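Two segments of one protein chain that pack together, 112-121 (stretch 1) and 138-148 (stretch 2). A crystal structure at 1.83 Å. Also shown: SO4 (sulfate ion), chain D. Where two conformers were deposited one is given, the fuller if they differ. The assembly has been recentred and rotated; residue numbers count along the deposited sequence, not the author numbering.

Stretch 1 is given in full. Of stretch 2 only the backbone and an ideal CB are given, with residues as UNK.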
# COMPACT_ATOMS: atom_id res chain seq x y z
N ILE A 112 1.96 -5.59 6.91
CA ILE A 112 2.30 -5.45 5.48
C ILE A 112 1.02 -5.18 4.65
O ILE A 112 1.04 -4.29 3.79
CB ILE A 112 3.09 -6.65 4.90
CG1 ILE A 112 4.45 -6.81 5.61
CG2 ILE A 112 3.33 -6.47 3.38
CD1 ILE A 112 5.15 -8.08 5.24
N GLU A 113 -0.08 -5.92 4.92
CA GLU A 113 -1.33 -5.67 4.18
C GLU A 113 -1.82 -4.26 4.40
O GLU A 113 -2.27 -3.66 3.43
CB GLU A 113 -2.45 -6.66 4.52
CG GLU A 113 -2.26 -8.04 3.91
CD GLU A 113 -3.50 -8.92 3.85
OE1 GLU A 113 -4.56 -8.54 4.39
OE2 GLU A 113 -3.40 -10.00 3.22
N LYS A 114 -1.71 -3.72 5.65
CA LYS A 114 -2.17 -2.36 5.92
C LYS A 114 -1.37 -1.37 5.10
O LYS A 114 -1.96 -0.54 4.44
CB LYS A 114 -2.09 -1.99 7.41
CG LYS A 114 -3.17 -2.64 8.28
CD LYS A 114 -2.95 -2.31 9.76
CE LYS A 114 -4.04 -2.84 10.66
NZ LYS A 114 -4.01 -4.33 10.77
N LEU A 115 -0.02 -1.47 5.10
CA LEU A 115 0.82 -0.54 4.33
C LEU A 115 0.56 -0.61 2.82
O LEU A 115 0.50 0.43 2.14
CB LEU A 115 2.29 -0.82 4.61
CG LEU A 115 2.68 -0.66 6.08
CD1 LEU A 115 4.05 -1.28 6.36
CD2 LEU A 115 2.61 0.80 6.52
N TYR A 116 0.42 -1.82 2.30
CA TYR A 116 0.15 -2.06 0.88
C TYR A 116 -1.19 -1.41 0.49
O TYR A 116 -1.28 -0.67 -0.50
CB TYR A 116 0.08 -3.58 0.64
CG TYR A 116 -0.17 -3.98 -0.79
CD1 TYR A 116 0.89 -4.19 -1.67
CD2 TYR A 116 -1.46 -4.17 -1.27
CE1 TYR A 116 0.67 -4.58 -2.99
CE2 TYR A 116 -1.70 -4.51 -2.61
CZ TYR A 116 -0.63 -4.75 -3.45
OH TYR A 116 -0.85 -5.12 -4.75
N ALA A 117 -2.23 -1.74 1.24
CA ALA A 117 -3.55 -1.22 0.94
C ALA A 117 -3.59 0.30 1.12
O ALA A 117 -4.21 0.96 0.30
CB ALA A 117 -4.58 -1.90 1.82
N ILE A 118 -2.93 0.86 2.17
CA ILE A 118 -2.98 2.32 2.37
C ILE A 118 -2.33 3.02 1.17
O ILE A 118 -2.84 4.04 0.69
CB ILE A 118 -2.35 2.72 3.74
CG1 ILE A 118 -3.36 2.36 4.85
CG2 ILE A 118 -1.97 4.23 3.81
CD1 ILE A 118 -2.75 2.16 6.19
N TYR A 119 -1.23 2.46 0.68
CA TYR A 119 -0.52 3.06 -0.45
C TYR A 119 -1.45 3.21 -1.67
O TYR A 119 -1.54 4.29 -2.29
CB TYR A 119 0.69 2.20 -0.83
CG TYR A 119 1.38 2.72 -2.06
CD1 TYR A 119 2.34 3.73 -1.97
CD2 TYR A 119 1.04 2.25 -3.33
CE1 TYR A 119 2.94 4.26 -3.12
CE2 TYR A 119 1.63 2.77 -4.48
CZ TYR A 119 2.61 3.75 -4.36
OH TYR A 119 3.23 4.25 -5.48
N TYR A 120 -2.11 2.10 -2.05
CA TYR A 120 -2.98 2.08 -3.20
C TYR A 120 -4.27 2.87 -2.97
O TYR A 120 -4.77 3.46 -3.93
CB TYR A 120 -3.27 0.64 -3.64
CG TYR A 120 -2.12 0.10 -4.46
CD1 TYR A 120 -1.73 0.72 -5.66
CD2 TYR A 120 -1.39 -1.02 -4.04
CE1 TYR A 120 -0.69 0.21 -6.43
CE2 TYR A 120 -0.35 -1.53 -4.81
CZ TYR A 120 0.01 -0.90 -6.00
OH TYR A 120 1.04 -1.38 -6.76
N LEU A 121 -4.82 2.89 -1.73
CA LEU A 121 -6.03 3.71 -1.50
C LEU A 121 -5.68 5.22 -1.62
O LEU A 121 -6.46 5.98 -2.18
CB LEU A 121 -6.60 3.42 -0.12
CG LEU A 121 -7.19 2.00 0.08
CD1 LEU A 121 -7.42 1.72 1.56
CD2 LEU A 121 -8.43 1.79 -0.74
N UNK A 138 -7.58 1.58 -11.41
CA UNK A 138 -6.42 0.67 -11.39
C UNK A 138 -5.83 0.57 -9.97
O UNK A 138 -5.53 -0.53 -9.50
CB UNK A 138 -5.35 1.15 -12.37
N UNK A 139 -5.66 1.72 -9.29
CA UNK A 139 -5.08 1.76 -7.94
C UNK A 139 -6.03 1.16 -6.91
O UNK A 139 -5.60 0.32 -6.11
CB UNK A 139 -4.73 3.20 -7.55
N UNK A 140 -7.32 1.53 -6.92
CA UNK A 140 -8.23 0.90 -5.95
C UNK A 140 -8.33 -0.60 -6.18
O UNK A 140 -8.42 -1.33 -5.21
CB UNK A 140 -9.62 1.53 -6.03
N UNK A 141 -8.27 -1.08 -7.44
CA UNK A 141 -8.29 -2.53 -7.72
C UNK A 141 -7.11 -3.24 -7.09
O UNK A 141 -7.26 -4.34 -6.54
CB UNK A 141 -8.29 -2.79 -9.23
N UNK A 142 -5.92 -2.60 -7.12
CA UNK A 142 -4.74 -3.19 -6.46
C UNK A 142 -4.94 -3.29 -4.97
O UNK A 142 -4.49 -4.26 -4.35
CB UNK A 142 -3.48 -2.37 -6.75
N UNK A 143 -5.66 -2.33 -4.36
CA UNK A 143 -5.90 -2.42 -2.90
C UNK A 143 -6.84 -3.59 -2.57
O UNK A 143 -6.91 -3.97 -1.42
CB UNK A 143 -6.49 -1.11 -2.37
N UNK A 144 -7.55 -4.17 -3.56
CA UNK A 144 -8.42 -5.33 -3.32
C UNK A 144 -7.59 -6.63 -3.28
O UNK A 144 -8.16 -7.67 -2.93
CB UNK A 144 -9.50 -5.42 -4.40
N UNK A 145 -6.26 -6.59 -3.61
CA UNK A 145 -5.34 -7.76 -3.61
C UNK A 145 -5.00 -8.27 -2.20
O UNK A 145 -4.35 -9.32 -2.07
CB UNK A 145 -4.04 -7.39 -4.33
N UNK A 146 -5.37 -7.54 -1.17
CA UNK A 146 -5.13 -7.94 0.22
C UNK A 146 -6.12 -9.07 0.56
O UNK A 146 -7.19 -9.15 -0.05
CB UNK A 146 -5.29 -6.76 1.18
N UNK A 147 -5.77 -9.92 1.52
CA UNK A 147 -6.64 -11.04 1.90
C UNK A 147 -7.70 -10.59 2.91
O UNK A 147 -8.73 -11.23 3.02
CB UNK A 147 -5.81 -12.19 2.48
N UNK A 148 -7.44 -9.49 3.62
CA UNK A 148 -8.33 -8.93 4.64
C UNK A 148 -9.66 -8.52 4.01
O UNK A 148 -9.65 -7.71 3.08
CB UNK A 148 -7.68 -7.73 5.33
S SO4 D . -10.75 -9.54 8.25
O1 SO4 D . -9.79 -8.44 8.18
O2 SO4 D . -10.67 -10.42 7.06
O3 SO4 D . -10.44 -10.33 9.45
O4 SO4 D . -12.10 -9.02 8.37

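Position 138 has helical backbone angles and an ideal CB with nothing of stretch 1 within 5.5 Å, so almost any helix-compatible side chain would do; Glu 138 reaches forward one turn along its own helix to accept a weak hydrogen bond from position 142.

At 139 the CA-to-CB bond runs sideways and the ideal CB lies 3.6 Å from Tyr 120 O. A compact residue, polar or apolar, could lie along the tyrosine. Asn 139 does so, its OD1 3.3 Å from Tyr 120 CD1, at the ring edge.

Position 140 points away, its ideal CB 5.4 Å from Leu 121 CD2; a side chain that bends back, a branched aliphatic or an aromatic, could still reach the contact. Tyr 140 returns, with CD1 4.1 Å from Leu 121 CD2. Position 141 points away, and Lys 141 makes no contact.

Position 142 points toward stretch 1, its ideal CB 3.6 Å from Tyr 120 CG and 4.3 Å from Tyr 116 OH. A flat or slender group would suit the ring, and a polar one the nearby hydroxyl. His 142 lays CB over the Tyr 120 face, 3.5 Å from the ring centroid, and its imidazole forms an offset stack with that ring, planes at 18°.

At 143 the helices run nearly antiparallel, and the CA atoms of 143 and Ala 117 are just 4.7 Å apart. The ideal CB is already 3.9 Å from both Tyr 120 CB and Leu 121 CD2, favouring a small residue. Ala 143 fills the site with its methyl alone.

Position 144 points away, leaving the choice wide; Thr 144 bonds through OG1 to Lys 141 O.

At 145 the ideal CB lies 3.9 Å from Tyr 116 OH, inviting a short polar side chain such as Asp, Asn or Ser. Asp 145 places OD2 3.0 Å from Tyr 116 OH, near the ring plane.

Position 146, with extended angles, points toward Ala 117 CB, 4.9 Å from its ideal CB. A medium aliphatic group would fit. Val 146 packs CG1 4.0 Å from Ala 117 CB and 3.8 Å from Tyr 116 CD2.

Positions 147 and 148 meet the carboxylate of Glu 113, which calls for donors. At 147, the ideal CB 3.3 Å from Glu 113 OE2 suggests Ser or Thr; Thr 147 gives Glu 113 OE2 both N (2.9 Å) and OG1 (2.6 Å). At 148 any residue but proline keeps the N-H; the ideal CB, 3.4 Å from Glu 113 OE1, favours a small side chain. Ser 148 N reaches Glu 113 OE1 at 3.1 Å, while Ser 148 OG caps the following helix and bonds sulfate O1 at 2.9 Å.

Stretch 2, residues 138-148: ENYKHATDVTS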
# COMPACT_ATOMS: atom_id res chain seq x y z
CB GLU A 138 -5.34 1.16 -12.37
CG GLU A 138 -5.13 0.23 -13.56
CD GLU A 138 -4.28 -1.00 -13.31
OE1 GLU A 138 -3.12 -0.84 -12.86
OE2 GLU A 138 -4.75 -2.12 -13.61
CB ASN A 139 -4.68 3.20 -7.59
CG ASN A 139 -3.40 3.55 -8.28
OD1 ASN A 139 -2.32 3.17 -7.83
ND2 ASN A 139 -3.48 4.16 -9.44
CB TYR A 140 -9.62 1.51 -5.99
CG TYR A 140 -9.70 2.98 -5.60
CD1 TYR A 140 -9.09 3.44 -4.44
CD2 TYR A 140 -10.51 3.86 -6.32
CE1 TYR A 140 -9.27 4.75 -4.00
CE2 TYR A 140 -10.68 5.19 -5.90
CZ TYR A 140 -10.05 5.62 -4.75
OH TYR A 140 -10.23 6.91 -4.30
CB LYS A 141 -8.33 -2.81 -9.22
CG LYS A 141 -9.73 -2.58 -9.77
CD LYS A 141 -10.02 -3.56 -10.89
CE LYS A 141 -11.45 -3.45 -11.34
NZ LYS A 141 -12.12 -4.76 -11.53
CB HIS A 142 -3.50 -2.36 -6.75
CG HIS A 142 -2.90 -2.61 -8.10
ND1 HIS A 142 -2.21 -3.78 -8.38
CD2 HIS A 142 -2.82 -1.80 -9.18
CE1 HIS A 142 -1.76 -3.66 -9.62
NE2 HIS A 142 -2.12 -2.48 -10.15
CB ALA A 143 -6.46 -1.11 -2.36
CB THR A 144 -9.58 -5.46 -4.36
OG1 THR A 144 -9.07 -5.87 -5.63
CG2 THR A 144 -10.40 -4.19 -4.53
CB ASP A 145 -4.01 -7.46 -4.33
CG ASP A 145 -4.09 -7.00 -5.78
OD1 ASP A 145 -5.14 -7.26 -6.43
OD2 ASP A 145 -3.10 -6.40 -6.27
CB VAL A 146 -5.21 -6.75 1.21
CG1 VAL A 146 -4.09 -5.73 0.96
CG2 VAL A 146 -6.57 -6.08 1.17
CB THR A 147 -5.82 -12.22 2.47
OG1 THR A 147 -5.24 -11.83 3.71
CG2 THR A 147 -4.75 -12.70 1.53
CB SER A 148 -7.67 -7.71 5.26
OG SER A 148 -8.61 -6.95 6.00
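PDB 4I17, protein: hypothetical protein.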